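Local coordinates for protein acetylornithine aminotransferase (Aquifex aeolicus, PDB 2EH6) that transfers an amino group from N(2)-acetyl-L-ornithine to 2-oxoglutarate with the help of pyridoxal 5'-phosphate, a step of arginine biosynthesis, at residues Ser35-Asn40 and Glu213-Ile218; Asp286-Leu291 and Pro355-Gln360. All coordinates share one frame; numbering follows the deposited sequence.

Interaction 1. Residues Ser35-Asn40 and Glu213-Ile218; sequences SGIGVN and EVQTGI. With PLP (pyridoxal-5'-phosphate), chain C.
The side-chain amide of Gln215 reaches across to the backbone of Ile37, its NE2 lying 3.5 Å from Ile37 O. CG of Gln215 stands anti to its own backbone N (chi1 167°), and a bend at chi2 (100°) carries the amide to the left-handed helical turn 35-38. A CB on Gly38 would point toward Gln215 and clash with its NE2, so glycine leaves room for the amide. Close packing lies on the cofactor side. Val214 sits over a face of the pyridine ring, with CG1 3.6 Å from PLP C4 and CB 3.7 Å from PLP C2, while CB of Gln215 comes within 3.1 Å of PLP O3. The backbones, by contrast, meet loosely: no direct hydrogen bond joins them, and one water donates to both Gly38 O (3.0 Å) and Gln215 O (2.8 Å). Replacing Gln215 by an alanine would remove the amide, which is likely to leave a gap beside Ile37 O and Arg352 without a weak hydrogen-bond partner. Ile37 also packs on Leu66 of the second subunit, which places the turn at the dimer interface. A loop that follows a central-sheet strand and lays a valine against the cofactor ring is typical of the PLP site in class-III, fold-type I aminotransferases.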
ATOM      1  N   SER A  35     -10.586  -4.219 -16.955  1.00 23.11           N
ATOM      2  CA  SER A  35     -10.355  -4.998 -15.735  1.00 22.34           C
ATOM      3  C   SER A  35      -9.749  -4.200 -14.573  1.00 23.99           C
ATOM      4  O   SER A  35      -8.856  -4.688 -13.866  1.00 22.43           O
ATOM      5  CB  SER A  35      -9.476  -6.225 -16.035  1.00 21.84           C
ATOM      6  OG  SER A  35      -8.141  -5.861 -16.353  1.00 26.87           O
ATOM      7  N   GLY A  36     -10.243  -2.983 -14.370  1.00 23.03           N
ATOM      8  CA  GLY A  36      -9.762  -2.152 -13.276  1.00 22.88           C
ATOM      9  C   GLY A  36      -8.293  -1.814 -13.414  1.00 21.90           C
ATOM     10  O   GLY A  36      -7.588  -1.639 -12.418  1.00 22.23           O
ATOM     11  N   ILE A  37      -7.859  -1.695 -14.665  1.00 23.84           N
ATOM     12  CA  ILE A  37      -6.477  -1.401 -15.044  1.00 24.51           C
ATOM     13  C   ILE A  37      -5.599  -2.641 -14.871  1.00 24.88           C
ATOM     14  O   ILE A  37      -4.544  -2.591 -14.234  1.00 25.06           O
ATOM     15  CB  ILE A  37      -5.865  -0.243 -14.228  1.00 26.41           C
ATOM     16  CG1 ILE A  37      -6.814   0.956 -14.212  1.00 28.46           C
ATOM     17  CG2 ILE A  37      -4.554   0.210 -14.877  1.00 29.79           C
ATOM     18  CD1 ILE A  37      -6.257   2.153 -13.447  1.00 30.24           C
ATOM     19  N   GLY A  38      -6.054  -3.756 -15.432  1.00 25.02           N
ATOM     20  CA  GLY A  38      -5.295  -4.997 -15.372  1.00 24.37           C
ATOM     21  C   GLY A  38      -5.203  -5.667 -14.021  1.00 24.54           C
ATOM     22  O   GLY A  38      -4.279  -6.439 -13.766  1.00 24.82           O
ATOM     23  N   VAL A  39      -6.164  -5.389 -13.154  1.00 22.65           N
ATOM     24  CA  VAL A  39      -6.171  -5.971 -11.820  1.00 22.80           C
ATOM     25  C   VAL A  39      -7.050  -7.219 -11.726  1.00 23.83           C
ATOM     26  O   VAL A  39      -6.665  -8.226 -11.125  1.00 23.26           O
ATOM     27  CB  VAL A  39      -6.654  -4.927 -10.785  1.00 21.54           C
ATOM     28  CG1 VAL A  39      -6.917  -5.589  -9.451  1.00 19.95           C
ATOM     29  CG2 VAL A  39      -5.613  -3.816 -10.651  1.00 22.87           C
ATOM     30  N   ASN A  40      -8.235  -7.158 -12.318  1.00 22.43           N
ATOM     31  CA  ASN A  40      -9.141  -8.297 -12.256  1.00 23.57           C
ATOM     32  C   ASN A  40      -8.767  -9.353 -13.289  1.00 23.44           C
ATOM     33  O   ASN A  40      -9.515  -9.624 -14.227  1.00 21.51           O
ATOM     34  CB  ASN A  40     -10.583  -7.818 -12.446  1.00 23.73           C
ATOM     35  CG  ASN A  40     -10.973  -6.762 -11.423  1.00 24.46           C
ATOM     36  OD1 ASN A  40     -10.883  -6.987 -10.215  1.00 25.93           O
ATOM     37  ND2 ASN A  40     -11.398  -5.606 -11.899  1.00 23.16           N
ATOM     38  N   GLU A 213       7.180  -5.136 -13.218  1.00 25.12           N
ATOM     39  CA  GLU A 213       6.160  -5.961 -13.866  1.00 24.73           C
ATOM     40  C   GLU A 213       4.788  -5.836 -13.200  1.00 23.56           C
ATOM     41  O   GLU A 213       3.952  -6.730 -13.301  1.00 24.15           O
ATOM     42  CB  GLU A 213       6.605  -7.428 -13.894  1.00 24.15           C
ATOM     43  CG  GLU A 213       7.810  -7.643 -14.807  1.00 24.09           C
ATOM     44  CD  GLU A 213       7.541  -8.637 -15.918  1.00 28.20           C
ATOM     45  OE1 GLU A 213       6.365  -8.772 -16.343  1.00 27.32           O
ATOM     46  OE2 GLU A 213       8.515  -9.269 -16.377  1.00 26.73           O
ATOM     47  N   VAL A 214       4.556  -4.714 -12.533  1.00 24.04           N
ATOM     48  CA  VAL A 214       3.276  -4.478 -11.863  1.00 24.16           C
ATOM     49  C   VAL A 214       2.125  -4.599 -12.846  1.00 23.92           C
ATOM     50  O   VAL A 214       1.094  -5.185 -12.533  1.00 23.15           O
ATOM     51  CB  VAL A 214       3.247  -3.077 -11.209  1.00 25.56           C
ATOM     52  CG1 VAL A 214       1.815  -2.695 -10.817  1.00 25.49           C
ATOM     53  CG2 VAL A 214       4.134  -3.085  -9.968  1.00 24.97           C
ATOM     54  N   GLN A 215       2.316  -4.048 -14.039  1.00 25.17           N
ATOM     55  CA  GLN A 215       1.297  -4.080 -15.077  1.00 28.13           C
ATOM     56  C   GLN A 215       1.433  -5.263 -16.037  1.00 27.98           C
ATOM     57  O   GLN A 215       0.436  -5.871 -16.416  1.00 26.41           O
ATOM     58  CB  GLN A 215       1.338  -2.774 -15.879  1.00 32.88           C
ATOM     59  CG  GLN A 215       0.536  -2.813 -17.170  1.00 38.93           C
ATOM     60  CD  GLN A 215      -0.819  -2.143 -17.062  1.00 43.31           C
ATOM     61  OE1 GLN A 215      -1.028  -1.050 -17.602  1.00 43.79           O
ATOM     62  NE2 GLN A 215      -1.750  -2.790 -16.361  1.00 43.55           N
ATOM     63  N   THR A 216       2.664  -5.589 -16.426  1.00 27.12           N
ATOM     64  CA  THR A 216       2.900  -6.689 -17.363  1.00 26.52           C
ATOM     65  C   THR A 216       2.935  -8.074 -16.731  1.00 25.92           C
ATOM     66  O   THR A 216       2.797  -9.081 -17.424  1.00 27.82           O
ATOM     67  CB  THR A 216       4.249  -6.528 -18.098  1.00 27.83           C
ATOM     68  OG1 THR A 216       5.308  -6.563 -17.138  1.00 27.76           O
ATOM     69  CG2 THR A 216       4.300  -5.217 -18.871  1.00 28.98           C
ATOM     70  N   GLY A 217       3.127  -8.128 -15.423  1.00 25.32           N
ATOM     71  CA  GLY A 217       3.232  -9.409 -14.751  1.00 26.23           C
ATOM     72  C   GLY A 217       2.000 -10.277 -14.595  1.00 28.65           C
ATOM     73  O   GLY A 217       0.860  -9.852 -14.818  1.00 26.63           O
ATOM     74  N   ILE A 218       2.264 -11.518 -14.204  1.00 26.33           N
ATOM     75  CA  ILE A 218       1.242 -12.523 -13.953  1.00 26.90           C
ATOM     76  C   ILE A 218       0.358 -12.846 -15.161  1.00 27.24           C
ATOM     77  O   ILE A 218      -0.872 -12.772 -15.085  1.00 26.32           O
ATOM     78  CB  ILE A 218       0.365 -12.115 -12.741  1.00 27.56           C
ATOM     79  CG1 ILE A 218       1.240 -11.499 -11.633  1.00 26.92           C
ATOM     80  CG2 ILE A 218      -0.350 -13.336 -12.178  1.00 24.52           C
ATOM     81  CD1 ILE A 218       2.379 -12.402 -11.124  1.00 24.61           C
TER
HETATM   82  N1  PLP C1001       4.163   0.561 -11.862  1.00 40.84           N
HETATM   83  C2  PLP C1001       3.538   0.179 -12.992  1.00 41.06           C
HETATM   84  C2A PLP C1001       4.340  -0.302 -14.174  1.00 40.23           C
HETATM   85  C3  PLP C1001       2.132   0.223 -13.079  1.00 43.17           C
HETATM   86  O3  PLP C1001       1.495  -0.166 -14.224  1.00 48.34           O
HETATM   87  C4  PLP C1001       1.385   0.682 -11.944  1.00 41.56           C
HETATM   88  C4A PLP C1001      -0.094   0.716 -12.030  1.00 43.09           C
HETATM   89  C5  PLP C1001       2.106   1.088 -10.749  1.00 40.82           C
HETATM   90  C6  PLP C1001       3.506   1.006 -10.764  1.00 41.32           C
HETATM   91  C5A PLP C1001       1.373   1.590  -9.515  1.00 40.81           C
HETATM   92  O4P PLP C1001       0.758   0.487  -8.849  1.00 41.58           O
HETATM   93  P   PLP C1001      -0.035   1.028  -7.540  1.00 39.36           P
HETATM   94  O1P PLP C1001      -0.661  -0.138  -6.875  1.00 39.63           O
HETATM   95  O2P PLP C1001       0.947   1.751  -6.511  1.00 41.05           O
HETATM   96  O3P PLP C1001      -1.172   2.069  -8.004  1.00 38.70           O
HETATM   97  O   HOH W   1      -2.213  -6.489 -15.977  1.00 28.45           O

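Interaction 2. Residues Asp286-Leu291 and Pro355-Gln360; sequences DEVEKL and PPLIIQ
Leu291, on helix 275-308, faces Leu357 in the loop after strand 350-353, their CA atoms 7.3 Å apart where the two backbones come nearest. The loop segment is built around a type I beta turn from Pro356 to Ile359, closed by Ile359 N donating to Pro356 O at 3.1 Å, and it ends in Gln360, the N-cap of helix 361-374. In this fold-type I aminotransferase the contact thus joins the long helix 275-308 to the link between the last strand and the last helix of the chain.

Apolar groups make up the interface, and no hydrogen bond crosses it. Leu357 points its CB toward the helix, and its CD1 touches Val288 CG2 at 4.3 Å. Leu291 likewise points toward the loop; its CD1 lies 4.5 Å from Leu357 CB, bringing one methyl against the root of that side chain. At the next residue of the turn, the side chain of Ile358 lies beside that of Leu291, the two pointing the same way. Around this core, Leu357 continues onto Val295 of the same helix and onto Arg220, and its backbone is hydrogen-bonded to Ser41. Ile359, the last residue of the turn, packs on Val298 another step along the helix. Of the helix's polar side chains, Glu287 turns to other partners: a salt bridge with Lys48, a hydrogen bond with Tyr46 and a long salt bridge with Lys290.

In Ile358, CG1 takes the crowded position between backbone N and carbonyl carbon (chi1 58°). This places CG2 anti to the carbonyl carbon, where that methyl meets Leu291 CD1 at 4.0 Å.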
ATOM      1  N   ASP A 286      -2.094 -20.105  -9.762  1.00 29.39           N
ATOM      2  CA  ASP A 286      -2.391 -21.436 -10.283  1.00 31.00           C
ATOM      3  C   ASP A 286      -3.275 -21.356 -11.522  1.00 31.03           C
ATOM      4  O   ASP A 286      -3.023 -22.032 -12.522  1.00 28.98           O
ATOM      5  CB  ASP A 286      -3.087 -22.300  -9.228  1.00 35.53           C
ATOM      6  CG  ASP A 286      -2.160 -22.713  -8.105  1.00 38.52           C
ATOM      7  OD1 ASP A 286      -0.926 -22.646  -8.298  1.00 40.86           O
ATOM      8  OD2 ASP A 286      -2.665 -23.116  -7.035  1.00 42.38           O
ATOM      9  N   GLU A 287      -4.311 -20.525 -11.459  1.00 29.15           N
ATOM     10  CA  GLU A 287      -5.222 -20.382 -12.590  1.00 29.99           C
ATOM     11  C   GLU A 287      -4.571 -19.731 -13.796  1.00 29.11           C
ATOM     12  O   GLU A 287      -4.784 -20.157 -14.930  1.00 29.82           O
ATOM     13  CB  GLU A 287      -6.457 -19.577 -12.177  1.00 30.78           C
ATOM     14  CG  GLU A 287      -7.293 -20.255 -11.103  1.00 34.16           C
ATOM     15  CD  GLU A 287      -7.800 -21.615 -11.547  1.00 37.60           C
ATOM     16  OE1 GLU A 287      -8.533 -21.670 -12.554  1.00 40.47           O
ATOM     17  OE2 GLU A 287      -7.464 -22.625 -10.894  1.00 40.31           O
ATOM     18  N   VAL A 288      -3.779 -18.694 -13.554  1.00 29.69           N
ATOM     19  CA  VAL A 288      -3.119 -17.975 -14.634  1.00 29.52           C
ATOM     20  C   VAL A 288      -2.139 -18.825 -15.434  1.00 30.99           C
ATOM     21  O   VAL A 288      -2.099 -18.735 -16.656  1.00 31.96           O
ATOM     22  CB  VAL A 288      -2.377 -16.728 -14.096  1.00 30.14           C
ATOM     23  CG1 VAL A 288      -1.412 -16.192 -15.147  1.00 29.09           C
ATOM     24  CG2 VAL A 288      -3.390 -15.650 -13.725  1.00 27.39           C
ATOM     25  N   GLU A 289      -1.343 -19.647 -14.765  1.00 32.67           N
ATOM     26  CA  GLU A 289      -0.395 -20.459 -15.510  1.00 35.48           C
ATOM     27  C   GLU A 289      -1.118 -21.421 -16.451  1.00 34.41           C
ATOM     28  O   GLU A 289      -0.580 -21.795 -17.485  1.00 33.55           O
ATOM     29  CB  GLU A 289       0.543 -21.211 -14.561  1.00 38.62           C
ATOM     30  CG  GLU A 289      -0.131 -21.997 -13.474  1.00 44.64           C
ATOM     31  CD  GLU A 289       0.866 -22.505 -12.450  1.00 48.46           C
ATOM     32  OE1 GLU A 289       1.628 -21.673 -11.907  1.00 50.11           O
ATOM     33  OE2 GLU A 289       0.888 -23.727 -12.186  1.00 51.22           O
ATOM     34  N   LYS A 290      -2.345 -21.799 -16.102  1.00 35.08           N
ATOM     35  CA  LYS A 290      -3.136 -22.693 -16.948  1.00 35.65           C
ATOM     36  C   LYS A 290      -3.730 -21.920 -18.126  1.00 35.20           C
ATOM     37  O   LYS A 290      -4.079 -22.502 -19.153  1.00 35.30           O
ATOM     38  CB  LYS A 290      -4.281 -23.318 -16.151  1.00 36.18           C
ATOM     39  CG  LYS A 290      -3.859 -24.168 -14.963  1.00 40.16           C
ATOM     40  CD  LYS A 290      -5.086 -24.661 -14.211  1.00 44.29           C
ATOM     41  CE  LYS A 290      -4.713 -25.340 -12.902  1.00 46.05           C
ATOM     42  NZ  LYS A 290      -5.927 -25.767 -12.148  1.00 49.25           N
ATOM     43  N   LEU A 291      -3.840 -20.604 -17.965  1.00 32.82           N
ATOM     44  CA  LEU A 291      -4.414 -19.729 -18.985  1.00 31.23           C
ATOM     45  C   LEU A 291      -3.422 -19.156 -19.991  1.00 30.61           C
ATOM     46  O   LEU A 291      -3.826 -18.638 -21.035  1.00 31.11           O
ATOM     47  CB  LEU A 291      -5.142 -18.560 -18.307  1.00 31.07           C
ATOM     48  CG  LEU A 291      -6.457 -18.844 -17.579  1.00 34.28           C
ATOM     49  CD1 LEU A 291      -6.820 -17.650 -16.702  1.00 32.31           C
ATOM     50  CD2 LEU A 291      -7.558 -19.126 -18.597  1.00 32.81           C
ATOM     51  N   PRO A 355      -8.434  -6.526 -20.954  1.00 27.60           N
ATOM     52  CA  PRO A 355      -9.525  -7.411 -20.543  1.00 27.63           C
ATOM     53  C   PRO A 355      -9.055  -8.480 -19.559  1.00 27.35           C
ATOM     54  O   PRO A 355      -7.853  -8.724 -19.420  1.00 26.99           O
ATOM     55  CB  PRO A 355      -9.986  -8.010 -21.867  1.00 27.63           C
ATOM     56  CG  PRO A 355      -8.705  -8.087 -22.648  1.00 27.87           C
ATOM     57  CD  PRO A 355      -8.099  -6.727 -22.374  1.00 26.17           C
ATOM     58  N   PRO A 356      -9.996  -9.121 -18.853  1.00 27.48           N
ATOM     59  CA  PRO A 356      -9.618 -10.168 -17.897  1.00 25.97           C
ATOM     60  C   PRO A 356      -8.918 -11.253 -18.701  1.00 25.79           C
ATOM     61  O   PRO A 356      -9.193 -11.414 -19.890  1.00 26.80           O
ATOM     62  CB  PRO A 356     -10.964 -10.623 -17.339  1.00 26.80           C
ATOM     63  CG  PRO A 356     -11.791  -9.367 -17.420  1.00 27.41           C
ATOM     64  CD  PRO A 356     -11.445  -8.857 -18.795  1.00 26.57           C
ATOM     65  N   LEU A 357      -8.022 -12.004 -18.072  1.00 24.97           N
ATOM     66  CA  LEU A 357      -7.294 -13.022 -18.810  1.00 26.03           C
ATOM     67  C   LEU A 357      -8.151 -14.223 -19.220  1.00 28.18           C
ATOM     68  O   LEU A 357      -7.705 -15.069 -19.994  1.00 29.46           O
ATOM     69  CB  LEU A 357      -6.057 -13.460 -18.016  1.00 24.73           C
ATOM     70  CG  LEU A 357      -5.123 -12.299 -17.626  1.00 24.99           C
ATOM     71  CD1 LEU A 357      -3.858 -12.852 -16.978  1.00 24.37           C
ATOM     72  CD2 LEU A 357      -4.759 -11.465 -18.868  1.00 23.50           C
ATOM     73  N   ILE A 358      -9.381 -14.287 -18.715  1.00 29.41           N
ATOM     74  CA  ILE A 358     -10.293 -15.377 -19.062  1.00 30.23           C
ATOM     75  C   ILE A 358     -11.132 -15.015 -20.288  1.00 31.56           C
ATOM     76  O   ILE A 358     -12.007 -15.776 -20.702  1.00 33.03           O
ATOM     77  CB  ILE A 358     -11.267 -15.692 -17.908  1.00 28.19           C
ATOM     78  CG1 ILE A 358     -12.073 -14.441 -17.559  1.00 27.34           C
ATOM     79  CG2 ILE A 358     -10.501 -16.214 -16.705  1.00 27.36           C
ATOM     80  CD1 ILE A 358     -13.227 -14.687 -16.606  1.00 25.49           C
ATOM     81  N   ILE A 359     -10.871 -13.847 -20.863  1.00 30.73           N
ATOM     82  CA  ILE A 359     -11.619 -13.388 -22.027  1.00 33.29           C
ATOM     83  C   ILE A 359     -11.553 -14.410 -23.177  1.00 34.08           C
ATOM     84  O   ILE A 359     -10.531 -15.064 -23.382  1.00 32.88           O
ATOM     85  CB  ILE A 359     -11.079 -12.019 -22.502  1.00 32.04           C
ATOM     86  CG1 ILE A 359     -12.104 -11.332 -23.400  1.00 31.61           C
ATOM     87  CG2 ILE A 359      -9.746 -12.195 -23.212  1.00 30.16           C
ATOM     88  CD1 ILE A 359     -13.261 -10.711 -22.640  1.00 31.85           C
ATOM     89  N   GLN A 360     -12.651 -14.544 -23.917  1.00 34.60           N
ATOM     90  CA  GLN A 360     -12.718 -15.487 -25.035  1.00 36.38           C
ATOM     91  C   GLN A 360     -12.963 -14.789 -26.370  1.00 35.57           C
ATOM     92  O   GLN A 360     -13.421 -13.649 -26.406  1.00 34.08           O
ATOM     93  CB  GLN A 360     -13.816 -16.520 -24.782  1.00 37.77           C
ATOM     94  CG  GLN A 360     -13.526 -17.434 -23.601  1.00 43.21           C
ATOM     95  CD  GLN A 360     -14.635 -18.436 -23.354  1.00 46.44           C
ATOM     96  OE1 GLN A 360     -14.945 -19.263 -24.215  1.00 48.97           O
ATOM     97  NE2 GLN A 360     -15.241 -18.369 -22.172  1.00 48.68           N
TER

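How the interactions relate
Both segments of interaction 1 precede those of interaction 2 in the sequence, yet the centres are about 12 Å apart. Residues 213-218 follow strand 208-212 of the central sheet, whereas 35-40 and 355-360 come after strands 29-32 and 350-353, which belong to the other seven-stranded sheet; helix 275-308 supplies the fourth segment. The two contacts touch directly: Ile218 O lies 3.5 Å from both Val288 CG1 and Leu357 CD1, and Asn40 O is 3.6 Å from Pro356 CB. Interaction 1 holds residues of the cofactor site near the centre of the subunit, and interaction 2 lies farther out, with the side chain of Leu357 about 14 Å from PLP; loops following strands of both sheets thus come together with helix 275-308 next to the cofactor-site loop.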